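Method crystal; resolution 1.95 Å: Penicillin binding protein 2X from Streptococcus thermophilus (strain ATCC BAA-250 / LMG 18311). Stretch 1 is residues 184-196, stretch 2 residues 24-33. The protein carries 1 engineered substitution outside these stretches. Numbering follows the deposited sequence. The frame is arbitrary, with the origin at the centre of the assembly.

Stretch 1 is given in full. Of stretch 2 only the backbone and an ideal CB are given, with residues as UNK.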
ATOM      1  N   LEU A 184       2.261   7.493  13.529  1.00 24.38           N
ATOM      2  CA  LEU A 184       3.643   7.157  13.853  1.00 24.86           C
ATOM      3  C   LEU A 184       4.340   8.193  14.728  1.00 25.65           C
ATOM      4  O   LEU A 184       5.223   7.840  15.490  1.00 23.78           O
ATOM      5  CB  LEU A 184       4.450   6.955  12.577  1.00 24.54           C
ATOM      6  CG  LEU A 184       4.119   5.676  11.815  1.00 24.31           C
ATOM      7  CD1 LEU A 184       4.716   5.722  10.415  1.00 24.35           C
ATOM      8  CD2 LEU A 184       4.618   4.456  12.568  1.00 24.51           C
ATOM      9  N   THR A 185       3.927   9.450  14.589  1.00 26.23           N
ATOM     10  CA  THR A 185       4.531  10.560  15.280  1.00 30.61           C
ATOM     11  C   THR A 185       3.908  10.705  16.642  1.00 32.44           C
ATOM     12  O   THR A 185       2.685  10.786  16.780  1.00 36.71           O
ATOM     13  CB  THR A 185       4.328  11.874  14.498  1.00 32.35           C
ATOM     14  OG1 THR A 185       4.876  11.720  13.187  1.00 32.70           O
ATOM     15  CG2 THR A 185       5.015  13.054  15.196  1.00 32.82           C
ATOM     16  N   GLY A 186       4.743  10.737  17.657  1.00 33.01           N
ATOM     17  CA  GLY A 186       4.221  10.875  19.001  1.00 35.87           C
ATOM     18  C   GLY A 186       3.877  12.327  19.295  1.00 36.34           C
ATOM     19  O   GLY A 186       3.863  13.172  18.401  1.00 38.70           O
ATOM     20  N   THR A 187       3.591  12.610  20.551  1.00 35.10           N
ATOM     21  CA  THR A 187       3.325  13.965  20.975  1.00 35.77           C
ATOM     22  C   THR A 187       4.652  14.473  21.476  1.00 34.37           C
ATOM     23  O   THR A 187       5.272  13.884  22.370  1.00 32.08           O
ATOM     24  CB  THR A 187       2.244  14.005  22.069  1.00 37.32           C
ATOM     25  OG1 THR A 187       1.055  13.395  21.547  1.00 36.64           O
ATOM     26  CG2 THR A 187       1.941  15.454  22.515  1.00 37.58           C
ATOM     27  N   ASP A 188       5.099  15.565  20.890  1.00 35.90           N
ATOM     28  CA  ASP A 188       6.372  16.135  21.270  1.00 37.49           C
ATOM     29  C   ASP A 188       6.466  16.561  22.737  1.00 37.57           C
ATOM     30  O   ASP A 188       5.470  16.885  23.381  1.00 35.68           O
ATOM     31  CB  ASP A 188       6.698  17.324  20.383  1.00 41.04           C
ATOM     32  CG  ASP A 188       7.027  16.920  18.962  1.00 42.51           C
ATOM     33  OD1 ASP A 188       7.417  15.739  18.716  1.00 46.66           O
ATOM     34  OD2 ASP A 188       6.911  17.797  18.081  1.00 47.17           O
ATOM     35  N   GLY A 189       7.693  16.490  23.246  1.00 36.28           N
ATOM     36  CA  GLY A 189       8.030  16.899  24.592  1.00 38.35           C
ATOM     37  C   GLY A 189       8.556  18.318  24.543  1.00 38.80           C
ATOM     38  O   GLY A 189       8.510  18.966  23.503  1.00 38.65           O
ATOM     39  N   GLU A 190       9.094  18.786  25.657  1.00 39.59           N
ATOM     40  CA  GLU A 190       9.567  20.144  25.746  1.00 40.77           C
ATOM     41  C   GLU A 190      10.729  20.165  26.724  1.00 38.41           C
ATOM     42  O   GLU A 190      10.738  19.402  27.692  1.00 36.89           O
ATOM     43  CB  GLU A 190       8.420  21.013  26.279  1.00 46.43           C
ATOM     44  CG  GLU A 190       8.421  22.453  25.812  1.00 51.92           C
ATOM     45  CD  GLU A 190       7.907  22.626  24.388  1.00 54.53           C
ATOM     46  OE1 GLU A 190       8.287  23.619  23.730  1.00 61.78           O
ATOM     47  OE2 GLU A 190       7.115  21.788  23.919  1.00 55.45           O
ATOM     48  N   ALA A 191      11.716  21.011  26.464  1.00 36.67           N
ATOM     49  CA  ALA A 191      12.842  21.144  27.373  1.00 38.56           C
ATOM     50  C   ALA A 191      13.405  22.553  27.357  1.00 38.52           C
ATOM     51  O   ALA A 191      13.192  23.325  26.414  1.00 38.53           O
ATOM     52  CB  ALA A 191      13.934  20.152  27.017  1.00 39.38           C
ATOM     53  N   ILE A 192      14.111  22.880  28.426  1.00 39.59           N
ATOM     54  CA  ILE A 192      14.790  24.147  28.551  1.00 41.42           C
ATOM     55  C   ILE A 192      16.269  23.835  28.378  1.00 41.04           C
ATOM     56  O   ILE A 192      16.859  23.119  29.182  1.00 40.96           O
ATOM     57  CB  ILE A 192      14.561  24.810  29.929  1.00 41.98           C
ATOM     58  CG1 ILE A 192      13.069  25.045  30.153  1.00 43.02           C
ATOM     59  CG2 ILE A 192      15.333  26.116  30.024  1.00 44.00           C
ATOM     60  CD1 ILE A 192      12.725  25.565  31.534  1.00 44.05           C
ATOM     61  N   TYR A 193      16.847  24.338  27.304  1.00 42.52           N
ATOM     62  CA  TYR A 193      18.280  24.190  27.087  1.00 44.72           C
ATOM     63  C   TYR A 193      18.919  25.405  27.663  1.00 45.93           C
ATOM     64  O   TYR A 193      18.305  26.452  27.697  1.00 47.18           O
ATOM     65  CB  TYR A 193      18.614  24.176  25.599  1.00 45.04           C
ATOM     66  CG  TYR A 193      18.342  22.895  24.882  1.00 43.23           C
ATOM     67  CD1 TYR A 193      17.044  22.438  24.685  1.00 43.07           C
ATOM     68  CD2 TYR A 193      19.391  22.148  24.345  1.00 43.86           C
ATOM     69  CE1 TYR A 193      16.800  21.252  24.000  1.00 41.33           C
ATOM     70  CE2 TYR A 193      19.153  20.982  23.643  1.00 42.21           C
ATOM     71  CZ  TYR A 193      17.859  20.532  23.484  1.00 41.49           C
ATOM     72  OH  TYR A 193      17.635  19.363  22.806  1.00 41.61           O
ATOM     73  N   GLU A 194      20.153  25.267  28.123  1.00 48.65           N
ATOM     74  CA  GLU A 194      20.918  26.416  28.572  1.00 51.25           C
ATOM     75  C   GLU A 194      21.400  27.128  27.305  1.00 52.69           C
ATOM     76  O   GLU A 194      21.565  26.492  26.254  1.00 49.54           O
ATOM     77  CB  GLU A 194      22.090  25.973  29.445  1.00 53.22           C
ATOM     78  CG  GLU A 194      21.659  25.301  30.742  1.00 54.25           C
ATOM     79  CD  GLU A 194      22.818  24.748  31.550  1.00 57.27           C
ATOM     80  OE1 GLU A 194      22.811  24.910  32.789  1.00 64.19           O
ATOM     81  OE2 GLU A 194      23.747  24.169  30.960  1.00 57.65           O
ATOM     82  N   LYS A 195      21.573  28.449  27.396  1.00 55.48           N
ATOM     83  CA  LYS A 195      22.029  29.272  26.278  1.00 58.51           C
ATOM     84  C   LYS A 195      23.241  30.097  26.688  1.00 61.65           C
ATOM     85  O   LYS A 195      23.418  30.402  27.867  1.00 59.19           O
ATOM     86  CB  LYS A 195      20.927  30.241  25.784  1.00 60.37           C
ATOM     87  CG  LYS A 195      19.715  29.601  25.102  1.00 62.29           C
ATOM     88  CD  LYS A 195      18.600  29.213  26.068  1.00 62.83           C
ATOM     89  CE  LYS A 195      17.612  28.223  25.436  1.00 61.17           C
ATOM     90  NZ  LYS A 195      16.992  28.675  24.159  1.00 61.52           N
ATOM     91  N   ASP A 196      24.085  30.437  25.713  1.00 64.97           N
ATOM     92  CA  ASP A 196      25.212  31.348  25.974  1.00 71.69           C
ATOM     93  C   ASP A 196      24.626  32.771  26.029  1.00 75.99           C
ATOM     94  O   ASP A 196      23.418  32.941  25.831  1.00 75.52           O
ATOM     95  CB  ASP A 196      26.328  31.206  24.918  1.00 73.28           C
ATOM     96  CG  ASP A 196      25.843  31.420  23.487  1.00 75.33           C
ATOM     97  OD1 ASP A 196      24.664  31.772  23.276  1.00 78.50           O
ATOM     98  OD2 ASP A 196      26.653  31.214  22.560  1.00 76.26           O
ATOM     99  N   UNK A  24      12.497  30.353  27.418  1.00 57.18           N
ATOM    100  CA  UNK A  24      12.224  29.876  26.020  1.00 56.21           C
ATOM    101  C   UNK A  24      12.445  28.348  25.900  1.00 53.09           C
ATOM    102  O   UNK A  24      13.504  27.821  26.257  1.00 53.09           O
ATOM    103  CB  UNK A  24      13.128  30.604  25.023  1.00 56.21           C
ATOM    104  N   UNK A  25      11.429  27.655  25.397  1.00 49.64           N
ATOM    105  CA  UNK A  25      11.447  26.200  25.278  1.00 47.92           C
ATOM    106  C   UNK A  25      11.958  25.702  23.921  1.00 45.91           C
ATOM    107  O   UNK A  25      11.971  26.439  22.933  1.00 45.61           O
ATOM    108  CB  UNK A  25      10.039  25.654  25.521  1.00 47.92           C
ATOM    109  N   UNK A  26      12.356  24.431  23.901  1.00 42.83           N
ATOM    110  CA  UNK A  26      12.815  23.741  22.702  1.00 41.40           C
ATOM    111  C   UNK A  26      12.058  22.425  22.632  1.00 40.31           C
ATOM    112  O   UNK A  26      11.950  21.720  23.628  1.00 40.56           O
ATOM    113  CB  UNK A  26      14.329  23.520  22.715  1.00 41.40           C
ATOM    114  N   UNK A  27      11.533  22.110  21.455  1.00 40.28           N
ATOM    115  CA  UNK A  27      10.805  20.877  21.243  1.00 39.92           C
ATOM    116  C   UNK A  27      11.733  19.667  21.404  1.00 39.00           C
ATOM    117  O   UNK A  27      12.907  19.710  21.015  1.00 38.94           O
ATOM    118  CB  UNK A  27      10.156  20.877  19.858  1.00 39.92           C
ATOM    119  N   UNK A  28      11.198  18.618  22.027  1.00 37.28           N
ATOM    120  CA  UNK A  28      11.886  17.339  22.182  1.00 37.28           C
ATOM    121  C   UNK A  28      11.022  16.355  21.385  1.00 35.05           C
ATOM    122  O   UNK A  28       9.871  16.086  21.739  1.00 34.07           O
ATOM    123  CB  UNK A  28      12.051  16.929  23.647  1.00 37.28           C
ATOM    124  N   UNK A  29      11.551  15.879  20.268  1.00 34.24           N
ATOM    125  CA  UNK A  29      10.814  14.974  19.416  1.00 34.38           C
ATOM    126  C   UNK A  29      10.523  13.676  20.139  1.00 32.26           C
ATOM    127  O   UNK A  29      11.372  13.137  20.832  1.00 31.92           O
ATOM    128  CB  UNK A  29      11.587  14.704  18.123  1.00 34.38           C
ATOM    129  N   UNK A  30       9.305  13.199  19.995  1.00 32.30           N
ATOM    130  CA  UNK A  30       8.913  11.924  20.564  1.00 32.77           C
ATOM    131  C   UNK A  30       9.524  10.787  19.736  1.00 32.72           C
ATOM    132  O   UNK A  30       9.885  10.970  18.564  1.00 30.28           O
ATOM    133  CB  UNK A  30       7.389  11.803  20.620  1.00 32.77           C
ATOM    134  N   UNK A  31       9.652   9.623  20.357  1.00 32.25           N
ATOM    135  CA  UNK A  31      10.085   8.454  19.650  1.00 30.98           C
ATOM    136  C   UNK A  31       9.006   8.115  18.594  1.00 28.54           C
ATOM    137  O   UNK A  31       7.813   8.034  18.902  1.00 27.35           O
ATOM    138  CB  UNK A  31      10.328   7.292  20.615  1.00 30.98           C
ATOM    139  N   UNK A  32       9.439   7.924  17.360  1.00 26.35           N
ATOM    140  CA  UNK A  32       8.549   7.563  16.283  1.00 25.82           C
ATOM    141  C   UNK A  32       8.207   6.083  16.406  1.00 25.82           C
ATOM    142  O   UNK A  32       9.069   5.256  16.731  1.00 26.31           O
ATOM    143  CB  UNK A  32       9.177   7.876  14.923  1.00 25.82           C
ATOM    144  N   UNK A  33       6.957   5.753  16.110  1.00 25.11           N
ATOM    145  CA  UNK A  33       6.484   4.398  16.163  1.00 24.25           C
ATOM    146  C   UNK A  33       7.267   3.490  15.241  1.00 24.03           C
ATOM    147  O   UNK A  33       7.858   3.937  14.260  1.00 22.63           O
ATOM    148  CB  UNK A  33       4.995   4.348  15.814  1.00 24.25           C
TER

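Stretch 2 runs antiparallel to stretch 1, and the two are paired as strands at 26 to 28.

Position 24 points CA-to-CB sideways. The ideal CB lies 4.4 Å from Lys195 NZ, so a small polar or an acidic side chain would suit. The residue is Thr24. Its CG2 is 3.4 Å from Lys195 NZ.

Position 25 also points sideways. Its ideal CB is 3.2 Å from Glu190 OE1, which favours a basic or a long polar side chain. It is Lys25. The chain does not pair with the carboxylate; its CD lies 3.8 Å from Ile192 CG1.

Position 26 has extended angles and exchanges two backbone hydrogen bonds with Ala191, each 2.9 Å: 26 N to Ala191 O, and Ala191 N to 26 O. Its ideal CB is 3.5 Å from Tyr193 CD1. A beta-branched or small residue would fit. Thr26 places OG1 3.4 Å from Tyr193 CD1. The same OG1 is 2.8 Å from the oxygen of water 1, which also accepts from Tyr193 N.

Position 27 sends its CB to the sheet face that carries Glu190, with no stretch 1 atom close to it. Many side chains would do, including aliphatic ones. Ile27 brings CG2 to 3.4 Å from Asp188 OD2.

Position 28 points to the other face, over Gly189. Backbone hydrogen bonds join 28 N to Gly189 O (3.1 Å) and Gly189 N to 28 O (2.7 Å). Ala191 CB offers an apolar neighbour, so a branched aliphatic residue suits. Val28 meets it, CG2 to Ala191 CB at 3.6 Å.

Position 29 points away, and several residues would serve. It is Ala29.

Position 30 points toward stretch 1. Its ideal CB is 3.4 Å from Thr187 O and 3.7 Å from Gly186 CA, which argues for a small residue. It is Ala30. Ala30 N makes a weak hydrogen bond to Asp188 OD1, 3.4 Å.

Position 31 points away into space free of stretch 1. A polar or charged residue is reasonable. Lys31 is fully extended.

Position 32 points sideways, near Leu184 O. Long side chains could reach back to Leu184 and Thr185. Arg32 does so: Leu184 CB lies over one guanidinium face, and NH1 is 3.3 Å from Thr185 OG1.

Position 33 points toward Leu184. An ideal CB would sit a tight 3.3 Å from Leu184 CD2, so there is little room for a side chain. Glycine avoids the squeeze, though the backbone angles do not require it. Gly33 N donates to Leu184 O at 2.8 Å, nearly straight.

Stretch 2, residues 24-33: TKTIVAAKRG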
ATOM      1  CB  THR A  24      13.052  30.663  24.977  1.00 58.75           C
ATOM      2  OG1 THR A  24      12.860  30.100  23.669  1.00 59.78           O
ATOM      3  CG2 THR A  24      14.554  30.659  25.331  1.00 60.12           C
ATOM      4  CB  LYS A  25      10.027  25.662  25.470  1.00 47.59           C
ATOM      5  CG  LYS A  25       9.365  26.007  26.803  1.00 49.57           C
ATOM      6  CD  LYS A  25       9.959  25.214  27.950  1.00 50.17           C
ATOM      7  CE  LYS A  25       9.261  25.528  29.261  1.00 51.26           C
ATOM      8  NZ  LYS A  25       7.792  25.253  29.232  1.00 51.78           N
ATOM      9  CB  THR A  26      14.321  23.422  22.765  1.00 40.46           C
ATOM     10  OG1 THR A  26      15.055  24.629  22.974  1.00 40.01           O
ATOM     11  CG2 THR A  26      14.806  22.739  21.481  1.00 39.82           C
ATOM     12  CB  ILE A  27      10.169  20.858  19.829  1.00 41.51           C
ATOM     13  CG1 ILE A  27       9.113  21.966  19.703  1.00 44.00           C
ATOM     14  CG2 ILE A  27       9.541  19.493  19.517  1.00 41.75           C
ATOM     15  CD1 ILE A  27       8.621  22.190  18.285  1.00 44.42           C
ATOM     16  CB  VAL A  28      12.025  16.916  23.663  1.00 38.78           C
ATOM     17  CG1 VAL A  28      12.680  15.549  23.790  1.00 39.46           C
ATOM     18  CG2 VAL A  28      12.852  17.933  24.422  1.00 40.98           C
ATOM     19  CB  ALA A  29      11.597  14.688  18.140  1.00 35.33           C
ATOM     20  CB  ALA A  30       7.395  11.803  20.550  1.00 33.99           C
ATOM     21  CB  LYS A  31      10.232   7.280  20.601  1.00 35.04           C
ATOM     22  CG  LYS A  31      10.536   5.973  19.893  1.00 37.83           C
ATOM     23  CD  LYS A  31      10.535   4.795  20.821  1.00 41.01           C
ATOM     24  CE  LYS A  31      10.843   3.534  20.036  1.00 43.36           C
ATOM     25  NZ  LYS A  31      10.713   2.322  20.887  1.00 47.10           N
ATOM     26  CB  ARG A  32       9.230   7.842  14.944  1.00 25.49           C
ATOM     27  CG  ARG A  32       8.361   7.631  13.716  1.00 25.58           C
ATOM     28  CD  ARG A  32       9.118   8.079  12.470  1.00 25.71           C
ATOM     29  NE  ARG A  32       8.332   7.950  11.248  1.00 25.41           N
ATOM     30  CZ  ARG A  32       7.399   8.814  10.856  1.00 25.79           C
ATOM     31  NH1 ARG A  32       7.089   9.879  11.607  1.00 26.84           N
ATOM     32  NH2 ARG A  32       6.748   8.608   9.731  1.00 25.00           N
TER
HETATM   33  O   HOH W   1      15.460  25.803  25.460  1.00 41.24           O
HETATM   34  O   HOH W   2       8.939  25.303  21.836  0.60 45.66           O
HETATM   35  O   HOH W   3      15.478  18.943  20.720  0.50 28.24           O
HETATM   36  O   HOH W   4       7.739  11.127  16.734  1.00 29.65           O
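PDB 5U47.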